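Local coordinates for protein glycoside hydrolase family 81 (Clostridium thermocellum, PDB 6FOP) that probably hydrolyses beta-1,3-glucans such as laminarin, as a family 81 glycoside hydrolase of the cellulosome of Clostridium thermocellum, at residues 23-28 and 43-48; 28-33 and 103-108; 111-116 and 124-129. All blocks are in the same frame, centred on the assembly; numbering follows the deposited sequence.

Contact 1 and contact 2 overlap in Thr28, and their centres lie about 10 Å apart; contact 3 is about 10 Å from contact 2 and about 14 Å from contact 1. The loop that follows strand 8-11 supplies 23-28 and 28-33. It runs beside strand 103-107, the outermost strand of an eight-stranded antiparallel sheet, whose next two strands, 111-118 and 121-128, form contact 3. Along the chain, contacts 1 and 2 alternate segments, whereas contact 3 opens after both have closed. Tyr26 O meets Ala104 N, Asp105 and Lys106 bond to the Asp113 backbone, and Ile44 packs on Val112, so N-terminal loop, magnesium-binding turn and sheet edge form one packed region.

Contact 1: residues 23-28 and 43-48; sequences AEIYKT and SILWNQ. With MG (magnesium ion), chain Y.
The turn at 43-48, which starts as a short, loosely hydrogen-bonded helical turn and supplies part of a magnesium site, receives the loop 23-28 through Tyr26. The magnesium ion is bound by Ile44 O and Asn47 O, both at 2.3 Å; Tyr49 O and Ala102 O also bind it, and Gln48 belongs to the same site, its O 2.7 Å from the ion. Between Ile44 and Asn47 in sequence, Leu45 O accepts from Tyr26 N at 2.9 Å, and an N-H...O angle of 173° makes the bond almost straight. Tyr26 is also the centre of an inverse gamma turn. Its CG is anti to the carbonyl carbon, beside the backbone N (chi1 -72°). Gln48 CA stands over the centre of one ring face, 3.7 Å from the centroid and 14° off the normal: a CH-pi contact. Leu45 O lies at the ring edge, in plane. A smaller apolar contact joins Ile25 CG2 to Leu45 CD2 at 3.9 Å, and Leu45 CD2 also meets Tyr26 O. The carbonyls of 44, 45 and 47 thus divide their work, two to the metal and one to the loop; magnesium would be expected to polarise its two, while the aromatic face packs against the backbone beyond them.

Contact 2: residues 28-33 and 103-108; sequences TSNLQG and RADKIS
Thr28 and Asp105 meet through a short hydroxyl-carboxylate hydrogen bond, and the aspartate side chain can be followed outward from the strand. Its CB packs against Thr28, with OG1 at 3.8 Å and CG2 slightly farther off. CG is anti to the backbone N, and the carboxylate reaches the loop at that point although the CB itself points away from it. OD1 takes two donors. Thr28 OG1 donates to Asp105 OD1 at 2.6 Å from the anti side, 31° out of the carboxylate plane; Asn30 ND2 donates at 2.8 Å to the syn lone pair of Asp105 OD1, with OD1 almost in the amide plane and an N-H...O angle of 167°. Amide and carboxylate planes stand 89° apart. The other oxygen, OD2, forms a salt bridge with Lys124, so the buried carboxylate has partners on both oxygens and probably remains ionised.

The threonine hydroxyl is used twice, since Thr28 OG1 also accepts from Asn30 N at 3.0 Å. The backbone of Thr28 is tied to the strand by Thr28 N to Ala104 O, 2.9 Å long, and a water donates to both Asn30 O and Asp105 O. Beside this polar group Leu31 turns its CB toward the strand. Leu31 CD1 lies over the strand backbone, 3.9 Å from Ile107 N, with looser contacts to Ile107 CG1 and, through CD2, to Ala104 CB. Leu45 of helix 43-46 borders the same apolar patch.

The 28-31 type I beta turn, with the ST turn at Thr28, is laid on a sheet-edge strand at a classic beta bulge, where Asp105 and Lys106 both face Asp113.

Contact 3: residues 111-116 and 124-129; sequences AVDAVM and KATLMK
Strands 111-116 and 124-128 run antiparallel, their N-to-C directions 158° apart and their axes approaching to 4.6 Å. Val112 with Leu127 and Ala114 with Ala125 are hydrogen-bonded pairs: Val112 N to Leu127 O and Leu127 N to Val112 O are both 2.9 Å, Ala114 N to Ala125 O and Ala125 N to Ala114 O both 2.8 Å. Asp113 with Thr126 is the non-hydrogen-bonded pair between them. Here CA-H...O contacts add to the ladder, as between Asp113 CA and Ala125 O at 3.2 Å. On the face that bears Asp113, its side chain lies alongside Thr126, pointing the same way, and Thr126 OG1 donates to Asp113 OD1 at 2.7 Å from above the carboxylate, 50° out of its plane. Lys124, extended beyond CG, passes Val115 CG2 and brings CE to Asp113 CB. Its NZ is 4.6 Å from Asp113 OD2; a water joins the two, while the salt bridge of the lysine goes to Asp105. On the opposite face, with Ala114 and Ala125, Val112 lies beside Leu127, CG1 to CB 3.9 Å. This beta hairpin lies between strands 103-107 and 133-139 in the sheet, and Ala114 and Leu127 pack on Phe62 of strand 59-63.

Contact 1: residues 23-28 and 43-48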
ATOM      1  N   ALA A  23     -24.830   4.307  -4.715  1.00 20.61           N
ATOM      2  CA  ALA A  23     -25.607   3.082  -4.897  1.00 21.61           C
ATOM      3  C   ALA A  23     -25.163   2.283  -6.118  1.00 21.29           C
ATOM      4  O   ALA A  23     -25.124   1.052  -6.070  1.00 22.19           O
ATOM      5  CB  ALA A  23     -27.079   3.428  -5.025  1.00 22.63           C
ATOM      6  N   GLU A  24     -24.790   2.995  -7.191  1.00 21.85           N
ATOM      7  CA  GLU A  24     -24.474   2.365  -8.478  1.00 22.77           C
ATOM      8  C   GLU A  24     -23.066   1.745  -8.423  1.00 20.45           C
ATOM      9  O   GLU A  24     -22.093   2.432  -8.111  1.00 21.27           O
ATOM     10  CB  GLU A  24     -24.470   3.412  -9.598  1.00 26.56           C
ATOM     11  CG  GLU A  24     -25.774   4.168  -9.836  1.00 32.53           C
ATOM     12  CD  GLU A  24     -26.188   5.220  -8.780  1.00 35.22           C
ATOM     13  OE1 GLU A  24     -25.366   5.712  -7.935  1.00 32.21           O
ATOM     14  OE2 GLU A  24     -27.402   5.549  -8.819  1.00 43.89           O
ATOM     15  N   ILE A  25     -22.962   0.466  -8.745  1.00 18.46           N
ATOM     16  CA  ILE A  25     -21.689  -0.245  -8.857  1.00 17.65           C
ATOM     17  C   ILE A  25     -21.626  -0.893 -10.231  1.00 16.54           C
ATOM     18  O   ILE A  25     -22.441  -1.759 -10.561  1.00 18.38           O
ATOM     19  CB  ILE A  25     -21.484  -1.298  -7.759  1.00 17.66           C
ATOM     20  CG1 ILE A  25     -21.667  -0.669  -6.371  1.00 17.43           C
ATOM     21  CG2 ILE A  25     -20.066  -1.878  -7.853  1.00 18.25           C
ATOM     22  CD1 ILE A  25     -21.456  -1.613  -5.210  1.00 19.35           C
ATOM     23  N   TYR A  26     -20.655  -0.464 -11.041  1.00 17.84           N
ATOM     24  CA  TYR A  26     -20.502  -0.934 -12.415  1.00 17.65           C
ATOM     25  C   TYR A  26     -19.733  -2.259 -12.386  1.00 17.56           C
ATOM     26  O   TYR A  26     -18.531  -2.352 -12.654  1.00 17.02           O
ATOM     27  CB  TYR A  26     -19.862   0.155 -13.312  1.00 18.37           C
ATOM     28  CG  TYR A  26     -20.806   1.289 -13.588  1.00 19.95           C
ATOM     29  CD1 TYR A  26     -21.736   1.204 -14.630  1.00 20.83           C
ATOM     30  CD2 TYR A  26     -20.798   2.452 -12.794  1.00 20.77           C
ATOM     31  CE1 TYR A  26     -22.630   2.238 -14.870  1.00 23.10           C
ATOM     32  CE2 TYR A  26     -21.690   3.494 -13.034  1.00 22.00           C
ATOM     33  CZ  TYR A  26     -22.599   3.381 -14.082  1.00 23.26           C
ATOM     34  OH  TYR A  26     -23.482   4.399 -14.342  1.00 26.60           O
ATOM     35  N   LYS A  27     -20.494  -3.295 -12.023  1.00 17.60           N
ATOM     36  CA  LYS A  27     -20.026  -4.661 -11.951  1.00 17.39           C
ATOM     37  C   LYS A  27     -21.039  -5.552 -12.678  1.00 18.28           C
ATOM     38  O   LYS A  27     -22.210  -5.179 -12.850  1.00 19.81           O
ATOM     39  CB  LYS A  27     -19.836  -5.135 -10.495  1.00 18.32           C
ATOM     40  CG  LYS A  27     -21.092  -5.128  -9.641  1.00 20.14           C
ATOM     41  CD  LYS A  27     -20.799  -5.667  -8.253  1.00 21.31           C
ATOM     42  CE  LYS A  27     -21.894  -5.324  -7.263  1.00 24.59           C
ATOM     43  NZ  LYS A  27     -23.144  -6.046  -7.567  1.00 29.08           N
ATOM     44  N   THR A  28     -20.565  -6.714 -13.094  1.00 18.00           N
ATOM     45  CA  THR A  28     -21.441  -7.742 -13.638  1.00 18.73           C
ATOM     46  C   THR A  28     -21.945  -8.637 -12.536  1.00 19.97           C
ATOM     47  O   THR A  28     -21.472  -8.580 -11.413  1.00 21.37           O
ATOM     48  CB  THR A  28     -20.736  -8.681 -14.664  1.00 17.61           C
ATOM     49  OG1 THR A  28     -19.859  -9.557 -13.939  1.00 19.52           O
ATOM     50  CG2 THR A  28     -19.953  -7.886 -15.705  1.00 19.12           C
ATOM     51  N   SER A  43     -11.624   2.602 -10.640  1.00 14.57           N
ATOM     52  CA  SER A  43     -12.531   3.550 -11.321  1.00 14.76           C
ATOM     53  C   SER A  43     -13.525   2.876 -12.284  1.00 15.42           C
ATOM     54  O   SER A  43     -14.580   3.437 -12.572  1.00 16.92           O
ATOM     55  CB  SER A  43     -11.762   4.634 -12.068  1.00 15.96           C
ATOM     56  OG  SER A  43     -11.159   4.140 -13.265  1.00 16.09           O
ATOM     57  N   ILE A  44     -13.210   1.663 -12.713  1.00 15.40           N
ATOM     58  CA  ILE A  44     -14.162   0.859 -13.483  1.00 15.54           C
ATOM     59  C   ILE A  44     -15.484   0.672 -12.750  1.00 16.11           C
ATOM     60  O   ILE A  44     -16.539   0.747 -13.378  1.00 16.37           O
ATOM     61  CB  ILE A  44     -13.586  -0.507 -13.854  1.00 15.35           C
ATOM     62  CG1 ILE A  44     -12.313  -0.374 -14.695  1.00 16.10           C
ATOM     63  CG2 ILE A  44     -14.607  -1.343 -14.615  1.00 16.65           C
ATOM     64  CD1 ILE A  44     -11.505  -1.652 -14.783  1.00 15.68           C
ATOM     65  N   LEU A  45     -15.407   0.479 -11.427  1.00 16.00           N
ATOM     66  CA  LEU A  45     -16.578   0.223 -10.592  1.00 16.73           C
ATOM     67  C   LEU A  45     -17.409   1.466 -10.328  1.00 16.31           C
ATOM     68  O   LEU A  45     -18.637   1.377 -10.187  1.00 17.96           O
ATOM     69  CB  LEU A  45     -16.149  -0.384  -9.246  1.00 17.35           C
ATOM     70  CG  LEU A  45     -15.580  -1.798  -9.327  1.00 18.17           C
ATOM     71  CD1 LEU A  45     -14.671  -2.071  -8.138  1.00 20.36           C
ATOM     72  CD2 LEU A  45     -16.681  -2.837  -9.444  1.00 17.78           C
ATOM     73  N   TRP A  46     -16.735   2.623 -10.194  1.00 16.38           N
ATOM     74  CA  TRP A  46     -17.406   3.845  -9.746  1.00 17.21           C
ATOM     75  C   TRP A  46     -17.934   4.715 -10.894  1.00 17.75           C
ATOM     76  O   TRP A  46     -18.903   5.460 -10.726  1.00 21.70           O
ATOM     77  CB  TRP A  46     -16.430   4.672  -8.892  1.00 16.54           C
ATOM     78  CG  TRP A  46     -16.022   4.071  -7.561  1.00 17.20           C
ATOM     79  CD1 TRP A  46     -15.095   3.095  -7.354  1.00 16.58           C
ATOM     80  CD2 TRP A  46     -16.472   4.482  -6.274  1.00 16.97           C
ATOM     81  NE1 TRP A  46     -14.943   2.852  -5.998  1.00 17.40           N
ATOM     82  CE2 TRP A  46     -15.791   3.695  -5.318  1.00 17.36           C
ATOM     83  CE3 TRP A  46     -17.376   5.440  -5.837  1.00 17.92           C
ATOM     84  CZ2 TRP A  46     -15.971   3.871  -3.942  1.00 17.07           C
ATOM     85  CZ3 TRP A  46     -17.570   5.595  -4.479  1.00 19.30           C
ATOM     86  CH2 TRP A  46     -16.868   4.813  -3.549  1.00 18.96           C
ATOM     87  N   ASN A  47     -17.252   4.658 -12.036  1.00 19.11           N
ATOM     88  CA  ASN A  47     -17.559   5.477 -13.193  0.53 19.48           C
ATOM     89  C   ASN A  47     -18.298   4.625 -14.239  1.00 19.48           C
ATOM     90  O   ASN A  47     -18.088   3.422 -14.313  1.00 19.33           O
ATOM     91  CB  ASN A  47     -16.218   6.032 -13.704  0.53 20.38           C
ATOM     92  CG  ASN A  47     -16.372   7.142 -14.712  0.53 20.63           C
ATOM     93  OD1 ASN A  47     -16.543   8.332 -14.392  0.53 25.03           O
ATOM     94  ND2 ASN A  47     -16.252   6.754 -15.953  0.53 17.61           N
ATOM     95  N   GLN A  48     -19.156   5.260 -15.037  1.00 19.71           N
ATOM     96  CA  GLN A  48     -19.835   4.562 -16.131  1.00 20.01           C
ATOM     97  C   GLN A  48     -18.816   3.755 -16.949  1.00 18.06           C
ATOM     98  O   GLN A  48     -19.003   2.572 -17.223  1.00 17.93           O
ATOM     99  CB  GLN A  48     -20.550   5.595 -16.999  1.00 21.98           C
ATOM    100  CG  GLN A  48     -21.273   5.036 -18.206  1.00 24.34           C
ATOM    101  CD  GLN A  48     -22.019   6.101 -18.987  1.00 27.78           C
ATOM    102  OE1 GLN A  48     -21.941   7.280 -18.685  1.00 29.80           O
ATOM    103  NE2 GLN A  48     -22.721   5.680 -20.014  1.00 29.27           N
TER
HETATM  104 MG    MG Y 824     -17.429   1.513 -15.363  1.00 18.08          MG

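Contact 2: residues 28-33 and 103-108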
ATOM      1  N   THR A  28     -20.565  -6.714 -13.094  1.00 18.00           N
ATOM      2  CA  THR A  28     -21.441  -7.742 -13.638  1.00 18.73           C
ATOM      3  C   THR A  28     -21.945  -8.637 -12.536  1.00 19.97           C
ATOM      4  O   THR A  28     -21.472  -8.580 -11.413  1.00 21.37           O
ATOM      5  CB  THR A  28     -20.736  -8.681 -14.664  1.00 17.61           C
ATOM      6  OG1 THR A  28     -19.859  -9.557 -13.939  1.00 19.52           O
ATOM      7  CG2 THR A  28     -19.953  -7.886 -15.705  1.00 19.12           C
ATOM      8  N   SER A  29     -22.874  -9.523 -12.883  1.00 22.58           N
ATOM      9  CA  SER A  29     -23.384 -10.507 -11.929  1.00 24.03           C
ATOM     10  C   SER A  29     -22.333 -11.539 -11.492  1.00 23.29           C
ATOM     11  O   SER A  29     -22.548 -12.254 -10.528  1.00 25.77           O
ATOM     12  CB  SER A  29     -24.603 -11.230 -12.507  1.00 27.60           C
ATOM     13  OG  SER A  29     -24.266 -11.879 -13.713  1.00 31.53           O
ATOM     14  N   ASN A  30     -21.210 -11.634 -12.200  1.00 21.61           N
ATOM     15  CA  ASN A  30     -20.153 -12.546 -11.792  1.00 23.60           C
ATOM     16  C   ASN A  30     -19.297 -12.044 -10.632  1.00 22.75           C
ATOM     17  O   ASN A  30     -18.587 -12.840 -10.036  1.00 23.90           O
ATOM     18  CB  ASN A  30     -19.271 -12.914 -12.985  1.00 24.76           C
ATOM     19  CG  ASN A  30     -20.045 -13.676 -14.047  1.00 29.12           C
ATOM     20  OD1 ASN A  30     -20.773 -14.631 -13.734  1.00 32.50           O
ATOM     21  ND2 ASN A  30     -19.885 -13.273 -15.307  1.00 32.46           N
ATOM     22  N   LEU A  31     -19.323 -10.745 -10.354  1.00 20.50           N
ATOM     23  CA  LEU A  31     -18.511 -10.183  -9.270  1.00 20.02           C
ATOM     24  C   LEU A  31     -19.353 -10.245  -7.996  1.00 20.57           C
ATOM     25  O   LEU A  31     -20.236  -9.417  -7.785  1.00 22.44           O
ATOM     26  CB  LEU A  31     -18.061  -8.760  -9.601  1.00 19.82           C
ATOM     27  CG  LEU A  31     -16.979  -8.202  -8.673  1.00 19.24           C
ATOM     28  CD1 LEU A  31     -15.638  -8.817  -9.013  1.00 21.47           C
ATOM     29  CD2 LEU A  31     -16.896  -6.695  -8.744  1.00 21.14           C
ATOM     30  N   GLN A  32     -19.080 -11.241  -7.162  1.00 22.50           N
ATOM     31  CA  GLN A  32     -19.892 -11.544  -5.981  1.00 24.05           C
ATOM     32  C   GLN A  32     -19.129 -11.230  -4.700  1.00 24.17           C
ATOM     33  O   GLN A  32     -17.911 -11.203  -4.683  1.00 24.72           O
ATOM     34  CB  GLN A  32     -20.295 -13.016  -5.992  1.00 28.48           C
ATOM     35  CG  GLN A  32     -21.116 -13.442  -7.213  1.00 31.94           C
ATOM     36  CD  GLN A  32     -21.581 -14.875  -7.124  1.00 41.25           C
ATOM     37  OE1 GLN A  32     -20.776 -15.817  -7.149  1.00 49.95           O
ATOM     38  NE2 GLN A  32     -22.884 -15.056  -7.020  1.00 49.90           N
ATOM     39  N   GLY A  33     -19.883 -11.048  -3.623  1.00 22.75           N
ATOM     40  CA  GLY A  33     -19.328 -10.652  -2.348  1.00 22.26           C
ATOM     41  C   GLY A  33     -18.873  -9.210  -2.327  1.00 20.69           C
ATOM     42  O   GLY A  33     -19.132  -8.425  -3.237  1.00 20.81           O
ATOM     43  N   ARG A 103     -17.998  -2.610 -17.070  1.00 16.07           N
ATOM     44  CA  ARG A 103     -18.280  -3.215 -15.766  1.00 15.79           C
ATOM     45  C   ARG A 103     -17.221  -4.230 -15.373  1.00 15.92           C
ATOM     46  O   ARG A 103     -16.774  -5.030 -16.190  1.00 17.76           O
ATOM     47  CB  ARG A 103     -19.625  -3.915 -15.772  1.00 16.96           C
ATOM     48  CG  ARG A 103     -20.788  -2.937 -15.919  1.00 20.13           C
ATOM     49  CD  ARG A 103     -22.130  -3.609 -16.094  1.00 22.47           C
ATOM     50  NE  ARG A 103     -23.189  -2.591 -16.085  1.00 25.78           N
ATOM     51  CZ  ARG A 103     -23.930  -2.243 -15.022  1.00 29.38           C
ATOM     52  NH1 ARG A 103     -23.784  -2.822 -13.825  1.00 31.53           N
ATOM     53  NH2 ARG A 103     -24.839  -1.289 -15.155  1.00 34.19           N
ATOM     54  N   ALA A 104     -16.824  -4.224 -14.093  1.00 15.78           N
ATOM     55  CA  ALA A 104     -15.881  -5.237 -13.609  1.00 15.48           C
ATOM     56  C   ALA A 104     -16.590  -6.579 -13.459  1.00 15.70           C
ATOM     57  O   ALA A 104     -17.646  -6.659 -12.861  1.00 17.11           O
ATOM     58  CB  ALA A 104     -15.265  -4.826 -12.279  1.00 15.97           C
ATOM     59  N   ASP A 105     -15.949  -7.612 -13.983  1.00 15.78           N
ATOM     60  CA  ASP A 105     -16.442  -8.989 -13.950  1.00 15.54           C
ATOM     61  C   ASP A 105     -15.691  -9.883 -12.952  1.00 15.38           C
ATOM     62  O   ASP A 105     -16.292 -10.768 -12.319  1.00 17.18           O
ATOM     63  CB  ASP A 105     -16.347  -9.569 -15.376  1.00 16.82           C
ATOM     64  CG  ASP A 105     -17.041 -10.901 -15.523  1.00 19.47           C
ATOM     65  OD1 ASP A 105     -18.283 -10.937 -15.510  1.00 21.76           O
ATOM     66  OD2 ASP A 105     -16.324 -11.902 -15.672  1.00 23.95           O
ATOM     67  N   LYS A 106     -14.386  -9.644 -12.825  0.51 15.14           N
ATOM     68  CA  LYS A 106     -13.498 -10.418 -11.951  0.51 14.98           C
ATOM     69  C   LYS A 106     -12.320  -9.518 -11.576  0.51 14.30           C
ATOM     70  O   LYS A 106     -11.732  -8.866 -12.439  0.51 14.91           O
ATOM     71  CB  LYS A 106     -13.008 -11.693 -12.652  0.51 16.40           C
ATOM     72  CG  LYS A 106     -12.163 -12.627 -11.801  0.51 17.92           C
ATOM     73  CD  LYS A 106     -11.831 -13.958 -12.479  0.51 19.94           C
ATOM     74  CE  LYS A 106     -10.998 -14.867 -11.568  0.51 22.52           C
ATOM     75  NZ  LYS A 106     -10.601 -16.180 -12.153  0.51 24.41           N
ATOM     76  N   ILE A 107     -11.977  -9.481 -10.286  1.00 14.69           N
ATOM     77  CA  ILE A 107     -10.815  -8.730  -9.807  1.00 14.85           C
ATOM     78  C   ILE A 107      -9.983  -9.705  -9.008  1.00 14.47           C
ATOM     79  O   ILE A 107     -10.459 -10.283  -8.022  1.00 16.47           O
ATOM     80  CB  ILE A 107     -11.200  -7.496  -8.990  1.00 15.12           C
ATOM     81  CG1 ILE A 107     -12.018  -6.515  -9.838  1.00 16.04           C
ATOM     82  CG2 ILE A 107      -9.932  -6.827  -8.472  1.00 15.22           C
ATOM     83  CD1 ILE A 107     -12.661  -5.377  -9.055  1.00 16.77           C
ATOM     84  N   SER A 108      -8.760  -9.929  -9.458  1.00 13.60           N
ATOM     85  CA  SER A 108      -7.815 -10.770  -8.734  1.00 14.42           C
ATOM     86  C   SER A 108      -6.697  -9.915  -8.121  1.00 13.46           C
ATOM     87  O   SER A 108      -6.813  -8.684  -8.056  1.00 15.63           O
ATOM     88  CB  SER A 108      -7.313 -11.912  -9.626  1.00 14.57           C
ATOM     89  OG  SER A 108      -6.687 -11.399 -10.775  1.00 14.46           O
TER
HETATM   90  O   HOH W   1     -15.554 -12.536 -10.014  1.00 28.04           O

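Contact 3: residues 111-116 and 124-129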
ATOM      1  N   ALA A 111      -4.871  -8.308 -11.405  1.00 13.55           N
ATOM      2  CA  ALA A 111      -5.526  -8.220 -12.700  1.00 13.44           C
ATOM      3  C   ALA A 111      -6.997  -7.893 -12.511  1.00 13.12           C
ATOM      4  O   ALA A 111      -7.570  -8.086 -11.425  1.00 14.01           O
ATOM      5  CB  ALA A 111      -5.319  -9.501 -13.523  1.00 14.05           C
ATOM      6  N   VAL A 112      -7.619  -7.480 -13.609  1.00 13.22           N
ATOM      7  CA  VAL A 112      -9.069  -7.228 -13.661  1.00 13.42           C
ATOM      8  C   VAL A 112      -9.600  -7.688 -15.014  1.00 13.58           C
ATOM      9  O   VAL A 112      -8.958  -7.454 -16.038  1.00 15.19           O
ATOM     10  CB  VAL A 112      -9.411  -5.740 -13.417  1.00 13.84           C
ATOM     11  CG1 VAL A 112      -8.687  -4.807 -14.383  1.00 14.07           C
ATOM     12  CG2 VAL A 112     -10.904  -5.481 -13.429  1.00 14.96           C
ATOM     13  N   ASP A 113     -10.759  -8.328 -14.994  1.00 14.51           N
ATOM     14  CA  ASP A 113     -11.544  -8.589 -16.195  1.00 14.05           C
ATOM     15  C   ASP A 113     -12.704  -7.608 -16.188  1.00 14.67           C
ATOM     16  O   ASP A 113     -13.431  -7.532 -15.193  1.00 15.96           O
ATOM     17  CB  ASP A 113     -12.143  -9.991 -16.179  1.00 16.78           C
ATOM     18  CG  ASP A 113     -11.118 -11.109 -16.185  1.00 17.46           C
ATOM     19  OD1 ASP A 113      -9.939 -10.907 -16.544  1.00 17.77           O
ATOM     20  OD2 ASP A 113     -11.519 -12.239 -15.806  1.00 20.10           O
ATOM     21  N   ALA A 114     -12.886  -6.885 -17.297  1.00 14.67           N
ATOM     22  CA  ALA A 114     -14.017  -5.960 -17.455  1.00 15.21           C
ATOM     23  C   ALA A 114     -14.764  -6.269 -18.746  1.00 15.68           C
ATOM     24  O   ALA A 114     -14.154  -6.689 -19.724  1.00 19.10           O
ATOM     25  CB  ALA A 114     -13.535  -4.517 -17.456  1.00 16.80           C
ATOM     26  N   VAL A 115     -16.066  -6.008 -18.732  1.00 16.08           N
ATOM     27  CA  VAL A 115     -16.924  -6.310 -19.873  1.00 17.21           C
ATOM     28  C   VAL A 115     -17.625  -5.038 -20.324  1.00 17.75           C
ATOM     29  O   VAL A 115     -18.133  -4.264 -19.508  1.00 18.19           O
ATOM     30  CB  VAL A 115     -18.010  -7.341 -19.481  1.00 20.30           C
ATOM     31  CG1 VAL A 115     -19.024  -7.537 -20.620  1.00 23.19           C
ATOM     32  CG2 VAL A 115     -17.383  -8.665 -19.126  1.00 21.17           C
ATOM     33  N   MET A 116     -17.640  -4.844 -21.641  1.00 18.41           N
ATOM     34  CA  MET A 116     -18.459  -3.837 -22.302  1.00 19.11           C
ATOM     35  C   MET A 116     -19.414  -4.612 -23.211  1.00 18.52           C
ATOM     36  O   MET A 116     -18.963  -5.412 -24.011  1.00 18.50           O
ATOM     37  CB  MET A 116     -17.551  -2.926 -23.138  1.00 21.21           C
ATOM     38  CG  MET A 116     -16.336  -2.437 -22.409  1.00 23.44           C
ATOM     39  SD  MET A 116     -15.364  -1.372 -23.457  1.00 24.34           S
ATOM     40  CE  MET A 116     -16.478   0.016 -23.217  1.00 21.32           C
ATOM     41  N   LYS A 124     -14.644  -8.370 -23.720  1.00 16.14           N
ATOM     42  CA  LYS A 124     -14.187  -8.657 -22.362  1.00 16.29           C
ATOM     43  C   LYS A 124     -12.695  -8.479 -22.373  1.00 15.57           C
ATOM     44  O   LYS A 124     -11.994  -9.122 -23.143  1.00 17.59           O
ATOM     45  CB  LYS A 124     -14.549 -10.068 -21.930  1.00 18.51           C
ATOM     46  CG  LYS A 124     -14.212 -10.322 -20.450  1.00 20.87           C
ATOM     47  CD  LYS A 124     -14.810 -11.657 -20.018  1.00 26.20           C
ATOM     48  CE  LYS A 124     -14.586 -11.977 -18.562  1.00 31.05           C
ATOM     49  NZ  LYS A 124     -15.364 -13.211 -18.223  1.00 36.83           N
ATOM     50  N   ALA A 125     -12.218  -7.551 -21.544  1.00 15.41           N
ATOM     51  CA  ALA A 125     -10.799  -7.194 -21.481  1.00 15.32           C
ATOM     52  C   ALA A 125     -10.187  -7.625 -20.154  1.00 15.27           C
ATOM     53  O   ALA A 125     -10.792  -7.394 -19.092  1.00 16.54           O
ATOM     54  CB  ALA A 125     -10.648  -5.703 -21.650  1.00 16.71           C
ATOM     55  N   THR A 126      -9.025  -8.265 -20.227  1.00 13.32           N
ATOM     56  CA  THR A 126      -8.220  -8.562 -19.046  1.00 13.85           C
ATOM     57  C   THR A 126      -7.008  -7.627 -19.069  1.00 13.43           C
ATOM     58  O   THR A 126      -6.193  -7.672 -20.008  1.00 14.35           O
ATOM     59  CB  THR A 126      -7.737 -10.016 -19.036  1.00 15.77           C
ATOM     60  OG1 THR A 126      -8.871 -10.879 -19.050  1.00 15.96           O
ATOM     61  CG2 THR A 126      -6.884 -10.347 -17.813  1.00 15.48           C
ATOM     62  N   LEU A 127      -6.931  -6.808 -18.018  1.00 13.61           N
ATOM     63  CA  LEU A 127      -5.869  -5.821 -17.790  1.00 13.58           C
ATOM     64  C   LEU A 127      -5.062  -6.305 -16.583  1.00 13.58           C
ATOM     65  O   LEU A 127      -5.655  -6.725 -15.580  1.00 14.09           O
ATOM     66  CB  LEU A 127      -6.451  -4.457 -17.520  1.00 15.50           C
ATOM     67  CG  LEU A 127      -7.597  -4.029 -18.431  1.00 16.02           C
ATOM     68  CD1 LEU A 127      -8.086  -2.647 -18.011  1.00 17.36           C
ATOM     69  CD2 LEU A 127      -7.241  -4.089 -19.913  1.00 16.76           C
ATOM     70  N   MET A 128      -3.734  -6.300 -16.711  1.00 13.76           N
ATOM     71  CA  MET A 128      -2.896  -6.890 -15.673  1.00 13.65           C
ATOM     72  C   MET A 128      -1.712  -6.010 -15.323  1.00 13.35           C
ATOM     73  O   MET A 128      -0.948  -5.574 -16.202  1.00 14.27           O
ATOM     74  CB  MET A 128      -2.430  -8.269 -16.111  1.00 15.27           C
ATOM     75  CG  MET A 128      -1.434  -8.933 -15.179  1.00 15.93           C
ATOM     76  SD  MET A 128      -1.253 -10.618 -15.723  1.00 18.04           S
ATOM     77  CE  MET A 128       0.227 -11.089 -14.892  1.00 18.59           C
ATOM     78  N   LYS A 129      -1.564  -5.781 -14.024  1.00 13.04           N
ATOM     79  CA  LYS A 129      -0.420  -5.074 -13.469  1.00 12.88           C
ATOM     80  C   LYS A 129       0.734  -6.068 -13.502  1.00 12.98           C
ATOM     81  O   LYS A 129       0.595  -7.194 -13.012  1.00 14.01           O
ATOM     82  CB  LYS A 129      -0.716  -4.636 -12.056  1.00 13.34           C
ATOM     83  CG  LYS A 129       0.457  -4.015 -11.319  1.00 13.00           C
ATOM     84  CD  LYS A 129       0.022  -3.268 -10.059  1.00 13.78           C
ATOM     85  CE  LYS A 129      -0.794  -2.036 -10.338  1.00 12.96           C
ATOM     86  NZ  LYS A 129      -0.088  -0.982 -11.136  1.00 12.95           N
TER
HETATM   87  O   HOH W   2     -14.024 -13.246 -15.832  1.00 24.82           O